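Local coordinates for protein soluble lytic murein transglycosylase (Escherichia coli, PDB 1QSA) that cleaves the glycosidic bonds between N-acetylmuramic acid and N-acetylglucosamine in peptidoglycan, forming a 1,6-anhydro bond in the muramic acid product, at residues D1-Q6 with D34-P39; R7-Q12 with P30-Y35; F213-A218 with Q244-D249. One frame throughout, in Å; residues are numbered along the deposited sequence.

Contact 1. Residues D1-Q6 with D34-P39; sequences DSLDEQ and DYPLYP
Q6 and L3, one helical turn apart at the start of helix 3-18, both touch the Y35 ring. The tight part belongs to Q6. Its CB lies 3.5 Å from Y35 CD1, approaching the ring obliquely, while its amide oxygen OE1 comes in the ring plane at the edge, 3.6 Å from the same CD1. The two side chains run past one another in opposite directions, with amide and ring planes 76° apart. L3 adds its CD1 methyl at the ring edge, 3.7 Å from Y35 CE1. A chi2 of 62° sets the position of this methyl, which also packs on P36 CD.

The other end of the Q6 amide faces a looser, more polar margin. NE2 donates in its own amide plane to D1 OD2 (3.1 Å, 164°), meeting the carboxylate from above its plane, and this bond helps set the turn of the amide. OE1, besides touching the ring, accepts from a water at 2.7 Å, and that water reaches D34 O only through a weak bond. Toward the exposed D34 the packing thins to Q6 NE2 beside D34 CB at 3.9 Å. D1 itself is exposed, although its OD2 also forms a salt bridge with R9. S2 is the N-cap, its OG accepting from E5 N at 3.1 Å.

Y35 sits in a type I turn, Y35 to Y38, that leads into helix 38-48. Its hydroxyl is hydrogen-bonded to E390 and W394, and L3, P36 and L37 all touch E390, so the first turn of helix 3-18 and the approach to helix 38-48 are packed together against helix 383-393.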
# COMPACT_ATOMS: atom_id res chain seq x y z
N ASP A 1 26.42 -31.95 20.34
CA ASP A 1 25.36 -31.28 19.53
C ASP A 1 25.98 -30.21 18.64
O ASP A 1 27.16 -29.88 18.77
CB ASP A 1 24.30 -30.66 20.44
CG ASP A 1 22.93 -30.53 19.78
OD1 ASP A 1 22.74 -31.02 18.64
OD2 ASP A 1 22.04 -29.93 20.42
N SER A 2 25.19 -29.69 17.69
CA SER A 2 25.65 -28.65 16.79
C SER A 2 24.43 -28.00 16.17
O SER A 2 23.32 -28.55 16.22
CB SER A 2 26.50 -29.23 15.65
OG SER A 2 25.72 -30.03 14.77
N LEU A 3 24.63 -26.83 15.59
CA LEU A 3 23.55 -26.11 14.92
C LEU A 3 22.97 -27.01 13.82
O LEU A 3 21.76 -27.08 13.64
CB LEU A 3 24.07 -24.82 14.30
CG LEU A 3 23.03 -23.97 13.57
CD1 LEU A 3 21.97 -23.54 14.57
CD2 LEU A 3 23.68 -22.74 12.93
N ASP A 4 23.85 -27.69 13.09
CA ASP A 4 23.40 -28.56 12.02
C ASP A 4 22.49 -29.68 12.53
O ASP A 4 21.44 -29.95 11.94
CB ASP A 4 24.60 -29.14 11.26
CG ASP A 4 24.17 -29.93 10.04
OD1 ASP A 4 23.91 -29.32 8.98
OD2 ASP A 4 24.09 -31.16 10.16
N GLU A 5 22.87 -30.32 13.64
CA GLU A 5 22.04 -31.39 14.22
C GLU A 5 20.72 -30.83 14.75
O GLU A 5 19.67 -31.46 14.61
CB GLU A 5 22.77 -32.12 15.34
CG GLU A 5 23.81 -33.09 14.80
CD GLU A 5 24.55 -33.81 15.88
OE1 GLU A 5 23.91 -34.35 16.82
OE2 GLU A 5 25.79 -33.86 15.79
N GLN A 6 20.78 -29.66 15.37
CA GLN A 6 19.57 -29.01 15.89
C GLN A 6 18.58 -28.72 14.76
O GLN A 6 17.36 -28.85 14.95
CB GLN A 6 19.94 -27.72 16.62
CG GLN A 6 20.66 -27.98 17.94
CD GLN A 6 21.43 -26.77 18.46
OE1 GLN A 6 21.38 -25.68 17.88
NE2 GLN A 6 22.11 -26.95 19.59
N ASP A 34 18.83 -24.97 23.14
CA ASP A 34 19.93 -24.15 22.63
C ASP A 34 19.78 -23.71 21.17
O ASP A 34 20.60 -22.94 20.68
CB ASP A 34 21.27 -24.84 22.81
CG ASP A 34 21.70 -24.93 24.27
OD1 ASP A 34 21.14 -24.22 25.14
OD2 ASP A 34 22.62 -25.72 24.55
N TYR A 35 18.76 -24.21 20.48
CA TYR A 35 18.54 -23.84 19.08
C TYR A 35 17.92 -22.43 19.04
O TYR A 35 17.01 -22.14 19.82
CB TYR A 35 17.61 -24.85 18.41
CG TYR A 35 17.41 -24.60 16.94
CD1 TYR A 35 18.50 -24.60 16.05
CD2 TYR A 35 16.13 -24.35 16.42
CE1 TYR A 35 18.32 -24.36 14.69
CE2 TYR A 35 15.94 -24.11 15.06
CZ TYR A 35 17.03 -24.11 14.20
OH TYR A 35 16.81 -23.84 12.87
N PRO A 36 18.39 -21.53 18.14
CA PRO A 36 17.83 -20.17 18.07
C PRO A 36 16.32 -20.06 18.00
O PRO A 36 15.75 -19.13 18.57
CB PRO A 36 18.50 -19.56 16.84
CG PRO A 36 19.88 -20.22 16.86
CD PRO A 36 19.56 -21.67 17.24
N LEU A 37 15.67 -21.01 17.32
CA LEU A 37 14.22 -20.94 17.20
C LEU A 37 13.42 -21.61 18.33
O LEU A 37 12.19 -21.69 18.26
CB LEU A 37 13.75 -21.41 15.82
CG LEU A 37 14.40 -20.70 14.62
CD1 LEU A 37 13.72 -21.15 13.33
CD2 LEU A 37 14.30 -19.18 14.74
N TYR A 38 14.09 -22.03 19.40
CA TYR A 38 13.38 -22.64 20.53
C TYR A 38 12.24 -21.74 21.05
O TYR A 38 11.16 -22.24 21.35
CB TYR A 38 14.36 -23.00 21.66
CG TYR A 38 13.69 -23.70 22.81
CD1 TYR A 38 13.29 -25.03 22.72
CD2 TYR A 38 13.42 -23.00 23.98
CE1 TYR A 38 12.62 -25.66 23.78
CE2 TYR A 38 12.76 -23.61 25.05
CZ TYR A 38 12.36 -24.93 24.94
OH TYR A 38 11.69 -25.50 26.00
N PRO A 39 12.43 -20.40 21.12
CA PRO A 39 11.33 -19.55 21.61
C PRO A 39 10.05 -19.70 20.77
O PRO A 39 8.94 -19.53 21.29
CB PRO A 39 11.91 -18.14 21.49
CG PRO A 39 13.37 -18.35 21.76
CD PRO A 39 13.66 -19.61 20.95
O HOH W 1 22.96 -23.55 18.23

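Contact 2. Residues R7-Q12 with P30-Y35; sequences RSRYAQ and PGLKDY. With SO4 (sulfate ion), chain C; ACT (acetate ion), chain O.
Helix 3-18 and the loop joining helix 22-28 to helix 38-48 meet here, as part of the all-helical N-terminal end of the chain, through Y10 and R9 on the helix and Y35, L32 and G31 on the loop. Y10 and Y35 form the aromatic centre. Y35 CE2 stands over one face of the Y10 ring, displaced toward the rim, and comes within 3.4 Å of Y10 CG. The ring planes are inclined at 43°, which makes this an oblique pair. Y10 CG is anti to its backbone N (chi1 -172°), which puts CG, the atom nearest Y35 CE2, toward the loop. On the same side of the Y35 ring, nearer CE1 and the hydroxyl, R7 CG lies 3.8 Å from Y35 OH.

Next to the aromatic pair, L32 pushes its two methyls against the helix: CD2 lies 4.0 Å from R9 CB, and CD1 packs on R9 O. The polar link lies at the outer margin, where R9 NH2 donates to G31 O at 2.9 Å. The carbonyl oxygen lies near the guanidinium plane, whereas the donor stands 43° above the carbonyl plane. A bend at chi3 turns NE out of the extended course, and the same NH2 forms a salt bridge with D1.

R7 extends away from the loop toward helix 383-393, its NH1 and NH2 each binding one oxygen of a sulfate that is also held by R389, while NE pairs with E390. Y10 OH donates to an acetate oxygen at 2.6 Å. Both ions probably come from the crystallisation liquor. With a type I turn from L32 to Y35 carrying the chain onward, the contact packs a helix against the connection between the next two helices, in a protein built as an alpha-superhelix.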
# COMPACT_ATOMS: atom_id res chain seq x y z
N ARG A 7 19.09 -28.32 13.60
CA ARG A 7 18.23 -28.04 12.45
C ARG A 7 17.38 -29.25 12.08
O ARG A 7 16.17 -29.13 11.86
CB ARG A 7 19.07 -27.58 11.26
CG ARG A 7 19.48 -26.13 11.39
CD ARG A 7 20.50 -25.74 10.34
NE ARG A 7 20.71 -24.30 10.32
CZ ARG A 7 21.47 -23.67 9.43
NH1 ARG A 7 22.12 -24.37 8.51
NH2 ARG A 7 21.60 -22.35 9.48
N SER A 8 18.00 -30.43 12.04
CA SER A 8 17.27 -31.66 11.72
C SER A 8 16.20 -31.93 12.79
O SER A 8 15.05 -32.22 12.45
CB SER A 8 18.20 -32.88 11.63
OG SER A 8 19.09 -32.78 10.53
N ARG A 9 16.57 -31.82 14.06
CA ARG A 9 15.62 -32.06 15.15
C ARG A 9 14.48 -31.04 15.13
O ARG A 9 13.34 -31.39 15.43
CB ARG A 9 16.31 -32.05 16.52
CG ARG A 9 17.35 -33.17 16.67
CD ARG A 9 17.62 -33.50 18.13
NE ARG A 9 18.01 -32.35 18.95
CZ ARG A 9 19.21 -31.78 18.94
NH1 ARG A 9 20.12 -32.18 18.05
NH2 ARG A 9 19.47 -30.76 19.73
N TYR A 10 14.78 -29.82 14.68
CA TYR A 10 13.75 -28.77 14.61
C TYR A 10 12.70 -29.14 13.56
O TYR A 10 11.49 -29.07 13.82
CB TYR A 10 14.39 -27.41 14.26
CG TYR A 10 13.42 -26.25 14.35
CD1 TYR A 10 12.95 -25.80 15.58
CD2 TYR A 10 12.97 -25.61 13.19
CE1 TYR A 10 12.05 -24.73 15.66
CE2 TYR A 10 12.07 -24.54 13.27
CZ TYR A 10 11.62 -24.11 14.50
OH TYR A 10 10.73 -23.06 14.58
N ALA A 11 13.14 -29.51 12.36
CA ALA A 11 12.21 -29.91 11.31
C ALA A 11 11.42 -31.14 11.76
O ALA A 11 10.20 -31.23 11.53
CB ALA A 11 12.98 -30.20 10.02
N GLN A 12 12.08 -32.05 12.45
CA GLN A 12 11.44 -33.28 12.91
C GLN A 12 10.40 -33.06 14.00
O GLN A 12 9.32 -33.68 13.97
CB GLN A 12 12.50 -34.32 13.30
CG GLN A 12 13.28 -34.81 12.07
CD GLN A 12 14.70 -35.28 12.37
OE1 GLN A 12 15.18 -35.19 13.50
NE2 GLN A 12 15.39 -35.76 11.33
N PRO A 30 12.94 -30.54 25.23
CA PRO A 30 14.08 -30.15 26.07
C PRO A 30 15.43 -30.12 25.36
O PRO A 30 16.28 -29.27 25.66
CB PRO A 30 14.07 -31.21 27.18
CG PRO A 30 12.67 -31.67 27.22
CD PRO A 30 12.25 -31.72 25.78
N GLY A 31 15.63 -31.03 24.41
CA GLY A 31 16.88 -31.09 23.69
C GLY A 31 17.10 -29.96 22.70
O GLY A 31 18.19 -29.83 22.15
N LEU A 32 16.07 -29.15 22.46
CA LEU A 32 16.18 -28.04 21.51
C LEU A 32 16.33 -26.66 22.17
O LEU A 32 16.34 -25.64 21.47
CB LEU A 32 15.00 -28.06 20.53
CG LEU A 32 15.10 -29.07 19.37
CD1 LEU A 32 13.75 -29.34 18.72
CD2 LEU A 32 16.09 -28.54 18.32
N LYS A 33 16.53 -26.61 23.48
CA LYS A 33 16.65 -25.32 24.18
C LYS A 33 17.74 -24.40 23.65
O LYS A 33 17.60 -23.18 23.72
CB LYS A 33 16.84 -25.51 25.69
CG LYS A 33 15.60 -26.01 26.39
CD LYS A 33 15.89 -26.34 27.86
CE LYS A 33 14.68 -26.99 28.52
NZ LYS A 33 15.02 -27.57 29.85
N ASP A 34 18.83 -24.97 23.14
CA ASP A 34 19.93 -24.15 22.63
C ASP A 34 19.78 -23.71 21.17
O ASP A 34 20.60 -22.94 20.68
CB ASP A 34 21.27 -24.84 22.81
CG ASP A 34 21.70 -24.93 24.27
OD1 ASP A 34 21.14 -24.22 25.14
OD2 ASP A 34 22.62 -25.72 24.55
N TYR A 35 18.76 -24.21 20.48
CA TYR A 35 18.54 -23.84 19.08
C TYR A 35 17.92 -22.43 19.04
O TYR A 35 17.01 -22.14 19.82
CB TYR A 35 17.61 -24.85 18.41
CG TYR A 35 17.41 -24.60 16.94
CD1 TYR A 35 18.50 -24.60 16.05
CD2 TYR A 35 16.13 -24.35 16.42
CE1 TYR A 35 18.32 -24.36 14.69
CE2 TYR A 35 15.94 -24.11 15.06
CZ TYR A 35 17.03 -24.11 14.20
OH TYR A 35 16.81 -23.84 12.87
S SO4 C . 23.67 -21.38 6.55
O1 SO4 C . 23.35 -21.05 5.14
O2 SO4 C . 25.03 -20.90 6.88
O3 SO4 C . 22.69 -20.72 7.42
O4 SO4 C . 23.64 -22.84 6.71
C ACT O . 8.71 -21.51 12.37
O ACT O . 7.68 -21.38 11.67
OXT ACT O . 9.37 -22.56 12.40
CH3 ACT O . 9.19 -20.33 13.20

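Contact 3. Residues F213-A218 with Q244-D249; sequences FTRQMA and QQLNED. With SO4 (sulfate ion), chain K; SO4 (sulfate ion), chain G.
R215 grips the backbone of Q244, and the Q244 amide binds the carbonyl of T214, the residue before R215. The arginine holds Q244 O side-on with two nitrogens: NE donates at 2.9 Å, in the carbonyl plane, and NH2 at 3.1 Å from a position tilted 32° out of that plane. Q244 NE2 donates to T214 O (3.1 Å, 156°), standing well above the carbonyl plane. A218 N, the regular helical donor to T214 O, arrives from the opposite face. The R215 and Q244 side chains run past each other in opposite directions, and Q244 OE1 rests 3.6 Å from A218 CB.

Around this centre, L246 CD2 lies 3.7 Å from R215 CG and equally near CD, flanking the aliphatic part of the arginine. Q245 OE1 adds a weak bond from R215 NH2, while Q245 NE2 turns outward to a sulfate that also binds A210 N. The amide of Q244 is completed by water: one donates to both OE1 and R215 O, and another accepts from NE2 at 2.9 Å.

R215 is extended from CG to NE, with NE anti to CB (chi3 -174°), and Q244 likewise continues straight beyond CG. Q244 is the first residue to leave helical geometry after helix 230-243, and N247 caps helix 248-260 through OD1 to Q250 N; a second sulfate sits at E248 N. T214 OG1 is bonded to G209 O and T211 N, just before helix 212-228.

The carbonyl of the first residue past helix 230-243 thus receives two guanidinium donors, and the positive charge would be expected to polarise it. Polar bonds dominate between helix 212-228 and the 244-246 connection, with L246 CD2 as an apolar flank.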
# COMPACT_ATOMS: atom_id res chain seq x y z
N PHE A 213 -22.82 20.08 9.86
CA PHE A 213 -23.02 18.63 9.79
C PHE A 213 -23.78 18.20 8.52
O PHE A 213 -23.28 17.37 7.75
CB PHE A 213 -23.77 18.12 11.03
CG PHE A 213 -24.10 16.65 10.97
CD1 PHE A 213 -23.11 15.70 11.18
CD2 PHE A 213 -25.39 16.22 10.67
CE1 PHE A 213 -23.40 14.33 11.09
CE2 PHE A 213 -25.70 14.86 10.58
CZ PHE A 213 -24.69 13.90 10.79
N THR A 214 -24.97 18.76 8.30
CA THR A 214 -25.76 18.36 7.14
C THR A 214 -25.13 18.75 5.81
O THR A 214 -25.32 18.06 4.81
CB THR A 214 -27.22 18.85 7.22
OG1 THR A 214 -27.22 20.28 7.35
CG2 THR A 214 -27.93 18.21 8.41
N ARG A 215 -24.31 19.81 5.82
CA ARG A 215 -23.64 20.24 4.60
C ARG A 215 -22.54 19.23 4.26
O ARG A 215 -22.41 18.81 3.11
CB ARG A 215 -23.06 21.65 4.75
CG ARG A 215 -24.13 22.73 4.72
CD ARG A 215 -23.56 24.09 5.07
NE ARG A 215 -24.63 25.08 5.17
CZ ARG A 215 -24.82 25.89 6.21
NH1 ARG A 215 -24.01 25.83 7.27
NH2 ARG A 215 -25.83 26.76 6.21
N GLN A 216 -21.80 18.80 5.27
CA GLN A 216 -20.73 17.82 5.04
C GLN A 216 -21.30 16.46 4.63
O GLN A 216 -20.73 15.79 3.76
CB GLN A 216 -19.85 17.68 6.27
CG GLN A 216 -19.00 18.89 6.54
CD GLN A 216 -17.90 18.57 7.51
OE1 GLN A 216 -17.14 17.63 7.29
NE2 GLN A 216 -17.85 19.29 8.61
N MET A 217 -22.41 16.06 5.25
CA MET A 217 -23.05 14.80 4.92
C MET A 217 -23.53 14.84 3.47
O MET A 217 -23.30 13.91 2.69
CB MET A 217 -24.24 14.56 5.85
CG MET A 217 -23.86 14.25 7.32
SD MET A 217 -23.02 12.64 7.51
CE MET A 217 -24.41 11.53 7.36
N ALA A 218 -24.17 15.95 3.09
CA ALA A 218 -24.66 16.09 1.72
C ALA A 218 -23.53 16.12 0.69
O ALA A 218 -23.68 15.60 -0.41
CB ALA A 218 -25.55 17.34 1.59
N GLN A 244 -29.02 24.62 1.03
CA GLN A 244 -28.18 24.69 2.22
C GLN A 244 -27.43 26.00 2.40
O GLN A 244 -26.56 26.10 3.27
CB GLN A 244 -27.19 23.52 2.25
CG GLN A 244 -27.88 22.18 2.30
CD GLN A 244 -26.90 21.04 2.51
OE1 GLN A 244 -25.88 20.95 1.82
NE2 GLN A 244 -27.20 20.15 3.45
N GLN A 245 -27.80 27.02 1.61
CA GLN A 245 -27.18 28.34 1.67
C GLN A 245 -25.66 28.23 1.68
O GLN A 245 -24.99 28.88 2.48
CB GLN A 245 -27.66 29.12 2.91
CG GLN A 245 -29.16 28.99 3.24
CD GLN A 245 -29.44 27.96 4.35
OE1 GLN A 245 -28.76 27.92 5.37
NE2 GLN A 245 -30.46 27.12 4.14
N LEU A 246 -25.12 27.41 0.78
CA LEU A 246 -23.68 27.20 0.72
C LEU A 246 -22.86 28.44 0.38
O LEU A 246 -23.27 29.26 -0.44
CB LEU A 246 -23.36 26.07 -0.26
CG LEU A 246 -24.02 24.72 0.00
CD1 LEU A 246 -23.56 23.75 -1.07
CD2 LEU A 246 -23.68 24.19 1.39
N ASN A 247 -21.71 28.57 1.04
CA ASN A 247 -20.82 29.69 0.78
C ASN A 247 -19.99 29.39 -0.46
O ASN A 247 -20.11 28.30 -1.04
CB ASN A 247 -19.94 30.01 2.00
CG ASN A 247 -19.01 28.87 2.39
OD1 ASN A 247 -18.46 28.18 1.54
ND2 ASN A 247 -18.81 28.69 3.70
N GLU A 248 -19.15 30.34 -0.87
CA GLU A 248 -18.32 30.16 -2.06
C GLU A 248 -17.39 28.95 -2.03
O GLU A 248 -17.25 28.26 -3.03
CB GLU A 248 -17.53 31.44 -2.36
CG GLU A 248 -18.40 32.64 -2.72
CD GLU A 248 -19.37 32.36 -3.87
OE1 GLU A 248 -18.93 31.77 -4.89
OE2 GLU A 248 -20.56 32.73 -3.75
N ASP A 249 -16.75 28.70 -0.89
CA ASP A 249 -15.85 27.55 -0.76
C ASP A 249 -16.61 26.23 -0.91
O ASP A 249 -16.15 25.32 -1.59
CB ASP A 249 -15.12 27.59 0.59
CG ASP A 249 -13.99 28.60 0.63
OD1 ASP A 249 -13.71 29.25 -0.40
OD2 ASP A 249 -13.36 28.74 1.70
S SO4 K . -19.22 33.72 0.78
O1 SO4 K . -18.79 35.03 0.22
O2 SO4 K . -20.41 33.24 0.06
O3 SO4 K . -18.12 32.75 0.63
O4 SO4 K . -19.53 33.88 2.21
S SO4 G . -32.64 25.91 7.00
O1 SO4 G . -33.85 25.08 6.93
O2 SO4 G . -32.20 26.04 8.40
O3 SO4 G . -31.57 25.29 6.20
O4 SO4 G . -32.94 27.26 6.45
O HOH W 2 -29.64 20.75 4.91
O HOH W 3 -23.23 20.40 0.92

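Overall arrangement
Contacts 1 and 2 are consecutive parts of one interface: their centres are 5 Å apart, they share D34 and Y35, and both draw on helix 3-18. They are joined directly by the salt bridge between D1 OD2 and R9 NH2 at 2.8 Å and by packing of Y38 on L32 and K33. Residues of helix 383-393 adjoin both. Contact 3 lies on the opposite side of the centre of the chain, its own centre 66 Å from each of the others; its nearest atoms are about 47 Å from contact 1 and about 50 Å from contact 2. All three lie away from E478, the predicted active-site residue, within the helical superstructure.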